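Long-range contact in 6-carboxyhexanoate--CoA ligase (Aquifex aeolicus, PDB 5TVA), which is a BioW-family acyl-CoA ligase, modelled here as a single chain with coenzyme A and adenosine monophosphate bound: residues 63-68 and 199-204. Sequence-based numbering, arbitrary orientation.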
# COMPACT_ATOMS: atom_id res chain seq x y z
N LEU A 63 -2.44 -7.16 13.04
CA LEU A 63 -3.67 -6.46 12.72
C LEU A 63 -4.83 -7.44 12.61
O LEU A 63 -4.66 -8.56 12.12
CB LEU A 63 -3.54 -5.70 11.40
CG LEU A 63 -2.53 -4.58 11.21
CD1 LEU A 63 -2.64 -4.08 9.78
CD2 LEU A 63 -2.80 -3.45 12.20
N LYS A 64 -5.99 -7.01 13.07
CA LYS A 64 -7.23 -7.74 12.85
C LYS A 64 -7.76 -7.45 11.45
O LYS A 64 -7.74 -6.30 10.99
CB LYS A 64 -8.27 -7.34 13.90
CG LYS A 64 -8.53 -8.38 14.98
CD LYS A 64 -7.25 -9.11 15.38
CE LYS A 64 -7.59 -10.46 16.01
NZ LYS A 64 -6.36 -11.25 16.32
N ILE A 65 -8.22 -8.48 10.77
CA ILE A 65 -8.77 -8.34 9.42
C ILE A 65 -10.28 -8.44 9.49
O ILE A 65 -10.82 -9.28 10.23
CB ILE A 65 -8.20 -9.40 8.46
CG1 ILE A 65 -6.67 -9.44 8.54
CG2 ILE A 65 -8.68 -9.14 7.01
CD1 ILE A 65 -6.04 -10.40 7.58
N SER A 66 -10.97 -7.61 8.72
CA SER A 66 -12.42 -7.68 8.60
C SER A 66 -12.80 -7.22 7.20
O SER A 66 -12.00 -6.63 6.47
CB SER A 66 -13.13 -6.83 9.66
OG SER A 66 -12.90 -5.44 9.45
N THR A 67 -14.06 -7.50 6.85
CA THR A 67 -14.53 -7.39 5.48
C THR A 67 -15.96 -6.84 5.47
O THR A 67 -16.79 -7.26 6.27
CB THR A 67 -14.48 -8.77 4.81
OG1 THR A 67 -13.14 -9.27 4.87
CG2 THR A 67 -14.95 -8.69 3.36
N TYR A 68 -16.23 -5.90 4.56
CA TYR A 68 -17.52 -5.24 4.50
C TYR A 68 -17.93 -4.99 3.06
O TYR A 68 -17.12 -4.56 2.23
CB TYR A 68 -17.51 -3.92 5.29
CG TYR A 68 -17.32 -4.13 6.77
CD1 TYR A 68 -18.41 -4.36 7.60
CD2 TYR A 68 -16.05 -4.16 7.32
CE1 TYR A 68 -18.24 -4.58 8.96
CE2 TYR A 68 -15.86 -4.39 8.68
CZ TYR A 68 -16.96 -4.59 9.49
OH TYR A 68 -16.78 -4.81 10.84
N TYR A 199 -7.26 -4.06 9.71
CA TYR A 199 -7.25 -3.97 8.26
C TYR A 199 -8.68 -4.24 7.79
O TYR A 199 -9.21 -5.34 7.96
CB TYR A 199 -6.24 -4.97 7.68
CG TYR A 199 -6.17 -5.04 6.16
CD1 TYR A 199 -5.44 -4.10 5.44
CD2 TYR A 199 -6.81 -6.06 5.45
CE1 TYR A 199 -5.35 -4.16 4.05
CE2 TYR A 199 -6.73 -6.12 4.05
CZ TYR A 199 -5.99 -5.17 3.36
OH TYR A 199 -5.89 -5.21 1.98
N VAL A 200 -9.30 -3.22 7.20
CA VAL A 200 -10.74 -3.21 6.97
C VAL A 200 -10.97 -3.17 5.46
O VAL A 200 -10.81 -2.13 4.82
CB VAL A 200 -11.42 -2.03 7.68
CG1 VAL A 200 -12.92 -2.17 7.61
CG2 VAL A 200 -10.99 -2.01 9.14
N ARG A 201 -11.37 -4.31 4.89
CA ARG A 201 -11.57 -4.42 3.45
C ARG A 201 -12.98 -4.00 3.08
O ARG A 201 -13.94 -4.39 3.75
CB ARG A 201 -11.29 -5.85 3.00
CG ARG A 201 -10.19 -6.50 3.84
CD ARG A 201 -9.91 -7.92 3.42
NE ARG A 201 -9.88 -8.04 1.97
CZ ARG A 201 -10.69 -8.83 1.29
NH1 ARG A 201 -11.58 -9.59 1.93
NH2 ARG A 201 -10.61 -8.89 -0.04
N ILE A 202 -13.11 -3.16 2.05
CA ILE A 202 -14.37 -2.45 1.82
C ILE A 202 -14.67 -2.43 0.32
O ILE A 202 -13.88 -1.88 -0.46
CB ILE A 202 -14.31 -1.03 2.39
CG1 ILE A 202 -14.28 -1.09 3.92
CG2 ILE A 202 -15.49 -0.20 1.87
CD1 ILE A 202 -13.92 0.22 4.59
N THR A 203 -15.81 -3.01 -0.07
CA THR A 203 -16.24 -3.08 -1.47
C THR A 203 -17.66 -2.53 -1.66
O THR A 203 -18.54 -2.82 -0.85
CB THR A 203 -16.23 -4.53 -2.01
OG1 THR A 203 -15.28 -5.31 -1.28
CG2 THR A 203 -15.88 -4.57 -3.49
N PRO A 204 -17.88 -1.73 -2.72
CA PRO A 204 -16.85 -1.20 -3.62
C PRO A 204 -16.58 0.29 -3.37
O PRO A 204 -17.50 1.07 -3.16
CB PRO A 204 -17.48 -1.41 -4.99
CG PRO A 204 -18.96 -1.18 -4.73
CD PRO A 204 -19.23 -1.56 -3.28
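Five main-chain hydrogen bonds join residues 64-68 to residues 199-203, where strands 65-68 and 199-203 run parallel, their axes 4.7 Å apart at closest approach and inclined by 16°. Tyr199 N opens the series with a short, nearly straight bond of 2.6 Å to Lys64 O. Tyr199 O then receives Ser66 N, and Arg201 N reaches Ser66 O at 2.9 Å, approaching from above that carbonyl plane. From Arg201 the bonding continues through its O, which accepts Tyr68 N, and ends with Thr203 N donating to Tyr68 O at 3.1 Å. Tyr199 and Arg201 thus use both N and O toward the edge strand, whereas Val200 and Ile202 turn theirs to the strand beyond.

Ile65, Thr67, Tyr199 and Arg201 occupy one face. Arg201 starts with CG beside its backbone N, so that its aliphatic part passes close to Ser66 O, and a bend at chi3 (43°) brings the guanidinium alongside Thr67. There Arg201 NH1 gives Thr67 OG1 a weak hydrogen bond of 3.3 Å, with the hydroxyl at the guanidinium edge. The Tyr199 ring, with CG anti to the backbone N (chi1 177°), runs beside Ile65 and takes CG2 of that residue against its edge, 3.9 Å from CD2. On the reverse face, Tyr68 crosses Val200 obliquely and its CD2 lies 3.7 Å from Val200 CG1; Ser66 OG abuts both Val200 methyls.

Strand 65-69 forms one border of the six-stranded mixed sheet. Strand 198-203 is its inner neighbour and pairs antiparallel with 190-194 through Val200-Val192 and Ile202-Gly190 backbone bonds. Helix 158-173 packs against Ile65 and Tyr199, while helix 73-85 covers the other face, where Phe79 meets the Tyr68 ring and Ile202.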